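PDB 4PEY: Exo-beta-1,3-glucanase from Streptomyces sp. SirexAA-E, which hydrolyses laminarin and laminarioligosaccharides from their non-reducing ends, releasing glucose and laminaribiose. Local coordinates for residues K521-Q535 against T547-P561. The protein carries 1 engineered substitution. Residues are numbered along the deposited sequence; the frame is centred on the assembly and turned at random.
Sequences KFHDLLVVSLGGKGQ and TSGDTTIPSQVVSFP
Gln535 grips the loop 547-549 with both ends of its amide. Gln535 CB lies 3.4 Å from Thr547 OG1; CG stays near the same hydroxyl, and a bend at chi2 (-76°) folds the chain back, bringing CD and the amide against Thr547. There OE1 accepts a hydrogen bond from the Thr547 hydroxyl on a lone pair in the carbonyl plane, Thr547 OG1 to Gln535 OE1 2.6 Å. Gln535 NE2 reaches Gly549 O at 2.9 Å, the acceptor lying almost in the amide plane. Glutamine suits a place needing acceptor and donor together; a leucine here would probably leave the Thr547 hydroxyl and Gly549 O without these mates and let the loop shift. Beyond this clasp, the C-terminal strand runs antiparallel to 525-529, closing the parallel run of strands of the second, C-terminal beta-helix of this GH55 enzyme: Leu525 with Val557 and Val527 with Ser555 are hydrogen-bonded pairs. At the substrate end, Thr552 OG1 accepts a hydrogen bond from Gly531 N at 3.0 Å, while Thr552 CG2, anti to the backbone N, meets Val528 CG1 at 3.5 Å; threonine serves both needs, and Thr552 and Leu530 each touch bound glucose. Val528 CG2 lies alongside Pro554, apolar against its CB and CG. At the far end Phe560 CD2 meets the edge of the Phe522 ring, 3.6 Å from Phe522 CD1, two buried apolar rings side by side on one sheet face, and cis-linked Pro561 lays CB over a face of Phe560.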
# COMPACT_ATOMS: atom_id res chain seq x y z
N LYS A 521 20.22 7.50 10.49
CA LYS A 521 19.74 6.91 11.74
C LYS A 521 18.59 5.95 11.53
O LYS A 521 17.71 6.19 10.70
CB LYS A 521 19.30 8.02 12.71
CG LYS A 521 20.41 8.98 13.07
CD LYS A 521 20.04 9.93 14.20
CE LYS A 521 18.80 10.72 13.89
NZ LYS A 521 18.59 11.74 14.96
N PHE A 522 18.59 4.86 12.30
CA PHE A 522 17.47 3.92 12.29
C PHE A 522 16.96 3.64 13.69
O PHE A 522 17.73 3.63 14.67
CB PHE A 522 17.84 2.60 11.60
CG PHE A 522 18.06 2.75 10.13
CD1 PHE A 522 19.34 2.88 9.62
CD2 PHE A 522 16.98 2.81 9.26
CE1 PHE A 522 19.54 3.04 8.26
CE2 PHE A 522 17.18 2.98 7.90
CZ PHE A 522 18.46 3.08 7.39
N HIS A 523 15.66 3.40 13.78
CA HIS A 523 15.01 3.10 15.03
C HIS A 523 14.15 1.86 14.87
O HIS A 523 13.31 1.82 13.98
CB HIS A 523 14.14 4.27 15.49
CG HIS A 523 14.82 5.60 15.38
ND1 HIS A 523 15.69 6.07 16.35
CD2 HIS A 523 14.78 6.55 14.42
CE1 HIS A 523 16.14 7.25 15.99
NE2 HIS A 523 15.60 7.57 14.82
N ASP A 524 14.38 0.88 15.74
CA ASP A 524 13.56 -0.33 15.81
C ASP A 524 13.62 -1.14 14.50
O ASP A 524 12.66 -1.20 13.73
CB ASP A 524 12.10 0.02 16.16
CG ASP A 524 11.97 0.80 17.46
OD1 ASP A 524 12.97 0.91 18.19
OD2 ASP A 524 10.86 1.29 17.77
N LEU A 525 14.77 -1.76 14.29
CA LEU A 525 15.00 -2.68 13.17
C LEU A 525 14.87 -4.13 13.61
O LEU A 525 15.19 -4.47 14.76
CB LEU A 525 16.40 -2.48 12.58
CG LEU A 525 16.77 -1.10 12.05
CD1 LEU A 525 18.20 -1.11 11.53
CD2 LEU A 525 15.79 -0.67 10.97
N LEU A 526 14.43 -5.00 12.71
CA LEU A 526 14.41 -6.42 13.01
C LEU A 526 14.53 -7.27 11.76
O LEU A 526 14.12 -6.85 10.67
CB LEU A 526 13.13 -6.76 13.79
CG LEU A 526 11.80 -6.46 13.08
CD1 LEU A 526 10.80 -7.62 13.11
CD2 LEU A 526 11.21 -5.15 13.60
N VAL A 527 15.13 -8.45 11.92
CA VAL A 527 15.10 -9.46 10.87
C VAL A 527 14.58 -10.77 11.46
O VAL A 527 14.73 -11.04 12.65
CB VAL A 527 16.48 -9.67 10.19
CG1 VAL A 527 16.94 -8.37 9.52
CG2 VAL A 527 17.53 -10.18 11.19
N VAL A 528 13.93 -11.57 10.62
CA VAL A 528 13.29 -12.80 11.10
C VAL A 528 13.44 -13.90 10.06
O VAL A 528 13.14 -13.67 8.88
CB VAL A 528 11.77 -12.61 11.38
CG1 VAL A 528 11.24 -13.80 12.15
CG2 VAL A 528 11.47 -11.30 12.11
N SER A 529 13.91 -15.07 10.48
CA SER A 529 13.86 -16.26 9.64
C SER A 529 12.56 -16.99 9.90
O SER A 529 12.25 -17.31 11.04
CB SER A 529 15.04 -17.20 9.92
OG SER A 529 14.84 -18.46 9.31
N LEU A 530 11.81 -17.27 8.84
CA LEU A 530 10.54 -17.96 8.99
C LEU A 530 10.79 -19.48 9.02
O LEU A 530 11.07 -20.11 7.99
CB LEU A 530 9.57 -17.56 7.86
CG LEU A 530 9.40 -16.04 7.69
CD1 LEU A 530 8.48 -15.72 6.52
CD2 LEU A 530 8.90 -15.39 8.98
N GLY A 531 10.72 -20.05 10.22
CA GLY A 531 10.84 -21.50 10.37
C GLY A 531 12.21 -22.07 10.03
O GLY A 531 12.32 -23.23 9.63
N GLY A 532 13.25 -21.27 10.18
CA GLY A 532 14.61 -21.73 9.94
C GLY A 532 14.97 -21.95 8.48
O GLY A 532 15.97 -22.61 8.18
N LYS A 533 14.17 -21.42 7.56
CA LYS A 533 14.46 -21.55 6.14
C LYS A 533 15.41 -20.44 5.72
O LYS A 533 14.99 -19.34 5.32
CB LYS A 533 13.17 -21.52 5.32
CG LYS A 533 12.18 -22.62 5.71
CD LYS A 533 12.70 -23.98 5.28
CE LYS A 533 11.71 -25.10 5.61
NZ LYS A 533 12.31 -26.42 5.27
N GLY A 534 16.71 -20.74 5.82
CA GLY A 534 17.75 -19.74 5.71
C GLY A 534 17.89 -18.99 7.03
O GLY A 534 17.06 -19.14 7.92
N GLN A 535 18.94 -18.18 7.15
CA GLN A 535 19.13 -17.33 8.33
C GLN A 535 19.76 -16.00 7.93
O GLN A 535 20.45 -15.93 6.89
CB GLN A 535 20.03 -17.99 9.38
CG GLN A 535 19.63 -19.40 9.85
CD GLN A 535 18.46 -19.42 10.83
OE1 GLN A 535 17.95 -18.38 11.24
NE2 GLN A 535 18.04 -20.62 11.22
N THR A 547 20.05 -14.49 13.13
CA THR A 547 18.92 -15.30 13.55
C THR A 547 19.43 -16.72 13.80
O THR A 547 20.45 -17.13 13.23
CB THR A 547 17.78 -15.30 12.52
OG1 THR A 547 18.26 -15.76 11.25
CG2 THR A 547 17.20 -13.88 12.37
N SER A 548 18.73 -17.47 14.65
CA SER A 548 19.11 -18.85 14.92
C SER A 548 17.88 -19.68 15.25
O SER A 548 16.81 -19.13 15.52
CB SER A 548 20.12 -18.94 16.06
OG SER A 548 19.54 -18.60 17.30
N GLY A 549 18.02 -21.00 15.21
CA GLY A 549 16.91 -21.90 15.49
C GLY A 549 15.90 -21.95 14.35
O GLY A 549 16.10 -21.34 13.30
N ASP A 550 14.81 -22.69 14.56
CA ASP A 550 13.72 -22.71 13.59
C ASP A 550 12.43 -22.18 14.21
O ASP A 550 11.33 -22.51 13.76
CB ASP A 550 13.49 -24.12 13.04
CG ASP A 550 13.06 -25.13 14.10
OD1 ASP A 550 12.89 -24.75 15.28
OD2 ASP A 550 12.87 -26.32 13.74
N THR A 551 12.58 -21.37 15.26
CA THR A 551 11.44 -20.95 16.07
C THR A 551 10.94 -19.54 15.75
O THR A 551 10.05 -19.01 16.43
CB THR A 551 11.80 -21.03 17.55
OG1 THR A 551 13.06 -20.38 17.75
CG2 THR A 551 11.92 -22.49 18.00
N THR A 552 11.50 -18.93 14.70
CA THR A 552 11.00 -17.65 14.18
C THR A 552 11.02 -16.55 15.26
O THR A 552 10.06 -15.79 15.45
CB THR A 552 9.57 -17.83 13.56
OG1 THR A 552 9.56 -18.99 12.72
CG2 THR A 552 9.18 -16.63 12.70
N ILE A 553 12.15 -16.46 15.96
CA ILE A 553 12.39 -15.38 16.92
C ILE A 553 13.14 -14.22 16.25
O ILE A 553 14.22 -14.42 15.70
CB ILE A 553 13.19 -15.89 18.13
CG1 ILE A 553 12.44 -17.03 18.83
CG2 ILE A 553 13.48 -14.75 19.10
CD1 ILE A 553 13.20 -17.62 20.00
N PRO A 554 12.57 -13.00 16.29
CA PRO A 554 13.26 -11.87 15.66
C PRO A 554 14.61 -11.54 16.29
O PRO A 554 14.79 -11.69 17.51
CB PRO A 554 12.29 -10.71 15.86
CG PRO A 554 10.95 -11.34 16.00
CD PRO A 554 11.20 -12.64 16.71
N SER A 555 15.55 -11.10 15.45
CA SER A 555 16.77 -10.43 15.90
C SER A 555 16.57 -8.93 15.73
O SER A 555 16.21 -8.47 14.64
CB SER A 555 17.98 -10.92 15.12
OG SER A 555 19.16 -10.25 15.56
N GLN A 556 16.82 -8.17 16.79
CA GLN A 556 16.43 -6.76 16.85
C GLN A 556 17.59 -5.81 17.09
O GLN A 556 18.56 -6.14 17.78
CB GLN A 556 15.40 -6.55 17.96
CG GLN A 556 14.14 -7.39 17.78
CD GLN A 556 13.38 -7.57 19.08
OE1 GLN A 556 13.97 -7.73 20.15
NE2 GLN A 556 12.05 -7.55 18.99
N VAL A 557 17.47 -4.60 16.54
CA VAL A 557 18.38 -3.51 16.87
C VAL A 557 17.52 -2.29 17.18
O VAL A 557 16.74 -1.85 16.34
CB VAL A 557 19.37 -3.19 15.72
CG1 VAL A 557 20.04 -1.85 15.94
CG2 VAL A 557 20.41 -4.31 15.59
N VAL A 558 17.65 -1.75 18.39
CA VAL A 558 16.81 -0.61 18.78
C VAL A 558 17.26 0.70 18.12
O VAL A 558 16.43 1.49 17.64
CB VAL A 558 16.79 -0.42 20.32
CG1 VAL A 558 15.99 0.82 20.70
CG2 VAL A 558 16.21 -1.65 21.00
N SER A 559 18.58 0.93 18.12
CA SER A 559 19.15 2.16 17.56
C SER A 559 20.37 1.89 16.70
O SER A 559 21.24 1.10 17.08
CB SER A 559 19.56 3.14 18.66
OG SER A 559 18.45 3.53 19.45
N PHE A 560 20.43 2.59 15.57
CA PHE A 560 21.59 2.60 14.70
C PHE A 560 21.85 4.05 14.27
O PHE A 560 20.91 4.78 13.98
CB PHE A 560 21.36 1.70 13.48
CG PHE A 560 22.47 1.73 12.46
CD1 PHE A 560 23.49 0.80 12.50
CD2 PHE A 560 22.48 2.69 11.46
CE1 PHE A 560 24.51 0.83 11.57
CE2 PHE A 560 23.50 2.73 10.52
CZ PHE A 560 24.51 1.79 10.58
N PRO A 561 23.13 4.47 14.21
CA PRO A 561 24.33 3.69 14.52
C PRO A 561 24.61 3.63 16.02
O PRO A 561 23.88 4.22 16.81
CB PRO A 561 25.44 4.46 13.79
CG PRO A 561 24.96 5.87 13.79
CD PRO A 561 23.46 5.81 13.69
OXT PRO A 561 25.58 3.01 16.45
O HOH W 1 15.99 4.47 18.56
O HOH W 2 13.31 -19.42 12.51
O HOH W 3 14.32 -15.78 13.25
O HOH W 4 15.81 -18.22 13.09